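Local coordinates for DNA damage response protein Rtt109, putative (Neosartorya fumigata, PDB 5ZB9) that probably transfers acetyl groups from acetyl-CoA to histone lysines, as a histone H3 K56 acetyltransferase that works with the chaperone Asf1, at residues Arg266-Leu271 with Gly289-Val294. Numbering follows the deposited sequence.
Sequences RFLIDL and GHWRSV
Leu-271 lies against one face of the Trp-291 indole, a CH-pi contact in which CB sits 3.3 Å from the centroid of the five-membered ring and 9° off the ring normal. The CB is displaced from the middle of the indole toward its rim, on the pyrrole side, while CD1 of the same leucine reaches the benzene part, 3.7 Å from Trp-291 CZ3. The two side chains cross at about a right angle. Leu-271 has CG anti to its carbonyl carbon, beside the backbone N (chi1 -66°).

Further apolar packing flanks this pair. Three residues earlier, about one helical turn, Leu-268 CD2 approaches the benzene part of the indole obliquely, 3.4 Å from Trp-291 CH2. The other branch of Leu-271, CD2, meets Val-294 CG2 at 3.7 Å, and Phe-267 CZ comes within 4.3 Å of the same Val-294 CG2. Inside the helix, Leu-271 CD1 lies over the centre of the Phe-267 ring, 3.7 Å above its plane.

No hydrogen bond joins the two segments; the polar atoms of Trp-291 and Ser-293 find partners just after 266-271. Trp-291 NE1 bonds to Asp-272 OD1, which, with the leucine packed on the ring face, helps to set the rotation of the indole, and Ser-293 OG bonds to Glu-274 OE2. Helix 297-304 adds Phe-300, which touches Phe-267, Leu-268 and Leu-271.

Far from the annotated CoA-binding residues, this is plain hydrophobic helix-loop packing within the acetyltransferase: the loop leading to helix 297-304 folds back on short helix 266-272, with Trp-291 and Val-294 meeting the side that carries Phe-267, Leu-268 and Leu-271.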
ATOM      1  N   ARG A 266      -0.169  -8.321  13.925  1.00 27.02           N
ATOM      2  CA  ARG A 266       0.249  -9.495  14.680  1.00 26.99           C
ATOM      3  C   ARG A 266       0.298  -9.153  16.164  1.00 28.99           C
ATOM      4  O   ARG A 266      -0.148  -9.925  17.011  1.00 31.06           O
ATOM      5  CB  ARG A 266       1.612  -9.986  14.186  1.00 28.79           C
ATOM      6  CG  ARG A 266       1.926 -11.436  14.513  1.00 39.03           C
ATOM      7  CD  ARG A 266       3.271 -11.897  13.918  1.00 39.09           C
ATOM      8  NE  ARG A 266       4.433 -11.358  14.636  1.00 42.77           N
ATOM      9  CZ  ARG A 266       4.863 -11.808  15.815  1.00 42.65           C
ATOM     10  NH1 ARG A 266       4.220 -12.798  16.421  1.00 47.86           N
ATOM     11  NH2 ARG A 266       5.925 -11.264  16.399  1.00 30.71           N
ATOM     12  N   PHE A 267       0.831  -7.974  16.460  1.00 27.10           N
ATOM     13  CA  PHE A 267       0.906  -7.456  17.816  1.00 27.13           C
ATOM     14  C   PHE A 267      -0.490  -7.153  18.356  1.00 27.44           C
ATOM     15  O   PHE A 267      -0.810  -7.520  19.483  1.00 26.00           O
ATOM     16  CB  PHE A 267       1.776  -6.194  17.843  1.00 25.64           C
ATOM     17  CG  PHE A 267       2.118  -5.712  19.223  1.00 23.64           C
ATOM     18  CD1 PHE A 267       2.119  -6.580  20.301  1.00 27.86           C
ATOM     19  CD2 PHE A 267       2.438  -4.378  19.441  1.00 23.96           C
ATOM     20  CE1 PHE A 267       2.442  -6.127  21.574  1.00 24.93           C
ATOM     21  CE2 PHE A 267       2.760  -3.918  20.713  1.00 26.35           C
ATOM     22  CZ  PHE A 267       2.759  -4.793  21.780  1.00 23.63           C
ATOM     23  N   LEU A 268      -1.309  -6.473  17.552  1.00 25.23           N
ATOM     24  CA  LEU A 268      -2.673  -6.132  17.952  1.00 29.87           C
ATOM     25  C   LEU A 268      -3.467  -7.378  18.362  1.00 27.23           C
ATOM     26  O   LEU A 268      -4.253  -7.357  19.308  1.00 25.12           O
ATOM     27  CB  LEU A 268      -3.404  -5.405  16.821  1.00 21.26           C
ATOM     28  CG  LEU A 268      -3.033  -3.944  16.576  1.00 22.90           C
ATOM     29  CD1 LEU A 268      -3.794  -3.421  15.379  1.00 24.95           C
ATOM     30  CD2 LEU A 268      -3.329  -3.087  17.787  1.00 18.06           C
ATOM     31  N   ILE A 269      -3.236  -8.466  17.643  1.00 22.10           N
ATOM     32  CA  ILE A 269      -3.958  -9.701  17.872  1.00 29.66           C
ATOM     33  C   ILE A 269      -3.503 -10.362  19.181  1.00 33.01           C
ATOM     34  O   ILE A 269      -4.331 -10.883  19.931  1.00 33.39           O
ATOM     35  CB  ILE A 269      -3.787 -10.641  16.660  1.00 31.98           C
ATOM     36  CG1 ILE A 269      -4.667 -10.137  15.510  1.00 31.45           C
ATOM     37  CG2 ILE A 269      -4.123 -12.084  17.012  1.00 28.72           C
ATOM     38  CD1 ILE A 269      -4.348 -10.767  14.171  1.00 30.25           C
ATOM     39  N   ASP A 270      -2.203 -10.301  19.467  1.00 25.96           N
ATOM     40  CA  ASP A 270      -1.661 -10.778  20.735  1.00 26.49           C
ATOM     41  C   ASP A 270      -2.187  -9.980  21.912  1.00 30.59           C
ATOM     42  O   ASP A 270      -2.480 -10.538  22.972  1.00 32.28           O
ATOM     43  CB  ASP A 270      -0.135 -10.714  20.736  1.00 24.98           C
ATOM     44  CG  ASP A 270       0.490 -11.833  19.949  1.00 33.40           C
ATOM     45  OD1 ASP A 270      -0.265 -12.599  19.318  1.00 38.54           O
ATOM     46  OD2 ASP A 270       1.736 -11.944  19.952  1.00 39.39           O
ATOM     47  N   LEU A 271      -2.276  -8.669  21.738  1.00 27.57           N
ATOM     48  CA  LEU A 271      -2.785  -7.816  22.796  1.00 29.33           C
ATOM     49  C   LEU A 271      -4.281  -8.071  22.990  1.00 32.56           C
ATOM     50  O   LEU A 271      -4.753  -8.131  24.119  1.00 32.51           O
ATOM     51  CB  LEU A 271      -2.525  -6.345  22.486  1.00 27.10           C
ATOM     52  CG  LEU A 271      -1.073  -5.876  22.454  1.00 29.84           C
ATOM     53  CD1 LEU A 271      -0.983  -4.523  21.772  1.00 27.01           C
ATOM     54  CD2 LEU A 271      -0.497  -5.807  23.858  1.00 27.84           C
ATOM     55  N   GLY A 289     -12.516  -3.000  26.372  1.00 42.12           N
ATOM     56  CA  GLY A 289     -11.629  -3.102  25.233  1.00 36.09           C
ATOM     57  C   GLY A 289     -10.218  -2.667  25.576  1.00 41.74           C
ATOM     58  O   GLY A 289      -9.420  -2.372  24.691  1.00 37.06           O
ATOM     59  N   HIS A 290      -9.902  -2.619  26.865  1.00 43.96           N
ATOM     60  CA  HIS A 290      -8.575  -2.202  27.292  1.00 35.08           C
ATOM     61  C   HIS A 290      -7.657  -3.399  27.474  1.00 41.58           C
ATOM     62  O   HIS A 290      -8.009  -4.381  28.123  1.00 40.10           O
ATOM     63  CB  HIS A 290      -8.645  -1.395  28.584  1.00 32.68           C
ATOM     64  CG  HIS A 290      -9.292  -0.056  28.426  1.00 45.61           C
ATOM     65  ND1 HIS A 290      -9.832   0.641  29.486  1.00 50.87           N
ATOM     66  CD2 HIS A 290      -9.480   0.722  27.333  1.00 53.50           C
ATOM     67  CE1 HIS A 290     -10.325   1.787  29.053  1.00 51.03           C
ATOM     68  NE2 HIS A 290     -10.123   1.863  27.751  1.00 50.80           N
ATOM     69  N   TRP A 291      -6.474  -3.303  26.884  1.00 37.22           N
ATOM     70  CA  TRP A 291      -5.457  -4.323  27.018  1.00 30.93           C
ATOM     71  C   TRP A 291      -4.860  -4.346  28.416  1.00 36.59           C
ATOM     72  O   TRP A 291      -4.959  -3.372  29.166  1.00 37.44           O
ATOM     73  CB  TRP A 291      -4.345  -4.086  26.013  1.00 36.93           C
ATOM     74  CG  TRP A 291      -4.732  -4.225  24.584  1.00 34.03           C
ATOM     75  CD1 TRP A 291      -5.521  -5.182  24.034  1.00 28.25           C
ATOM     76  CD2 TRP A 291      -4.312  -3.377  23.507  1.00 32.97           C
ATOM     77  NE1 TRP A 291      -5.618  -4.990  22.674  1.00 34.11           N
ATOM     78  CE2 TRP A 291      -4.884  -3.884  22.330  1.00 32.10           C
ATOM     79  CE3 TRP A 291      -3.502  -2.238  23.429  1.00 30.18           C
ATOM     80  CZ2 TRP A 291      -4.664  -3.301  21.087  1.00 27.91           C
ATOM     81  CZ3 TRP A 291      -3.298  -1.655  22.202  1.00 25.70           C
ATOM     82  CH2 TRP A 291      -3.881  -2.180  21.049  1.00 26.47           C
ATOM     83  N   ARG A 292      -4.204  -5.453  28.744  1.00 36.96           N
ATOM     84  CA  ARG A 292      -3.569  -5.601  30.045  1.00 36.54           C
ATOM     85  C   ARG A 292      -2.206  -4.916  30.066  1.00 39.67           C
ATOM     86  O   ARG A 292      -1.933  -4.081  30.927  1.00 40.72           O
ATOM     87  CB  ARG A 292      -3.425  -7.085  30.406  1.00 34.91           C
ATOM     88  CG  ARG A 292      -2.817  -7.335  31.780  1.00 40.60           C
ATOM     89  CD  ARG A 292      -2.706  -8.821  32.108  1.00 35.31           C
ATOM     90  NE  ARG A 292      -1.798  -9.519  31.203  1.00 38.88           N
ATOM     91  CZ  ARG A 292      -2.170 -10.512  30.403  1.00 47.55           C
ATOM     92  NH1 ARG A 292      -1.275 -11.091  29.607  1.00 37.89           N
ATOM     93  NH2 ARG A 292      -3.437 -10.931  30.404  1.00 44.77           N
ATOM     94  N   SER A 293      -1.359  -5.255  29.100  1.00 38.94           N
ATOM     95  CA  SER A 293       0.024  -4.793  29.118  1.00 34.65           C
ATOM     96  C   SER A 293       0.258  -3.465  28.394  1.00 36.48           C
ATOM     97  O   SER A 293       1.290  -2.837  28.600  1.00 42.88           O
ATOM     98  CB  SER A 293       0.932  -5.863  28.522  1.00 28.66           C
ATOM     99  OG  SER A 293       0.589  -6.127  27.177  1.00 39.07           O
ATOM    100  N   VAL A 294      -0.678  -3.039  27.550  1.00 35.84           N
ATOM    101  CA  VAL A 294      -0.533  -1.770  26.829  1.00 33.64           C
ATOM    102  C   VAL A 294      -1.754  -0.875  27.044  1.00 35.99           C
ATOM    103  O   VAL A 294      -2.886  -1.288  26.767  1.00 36.18           O
ATOM    104  CB  VAL A 294      -0.323  -1.991  25.310  1.00 31.67           C
ATOM    105  CG1 VAL A 294      -0.464  -0.678  24.550  1.00 28.36           C
ATOM    106  CG2 VAL A 294       1.033  -2.622  25.040  1.00 27.67           C
TER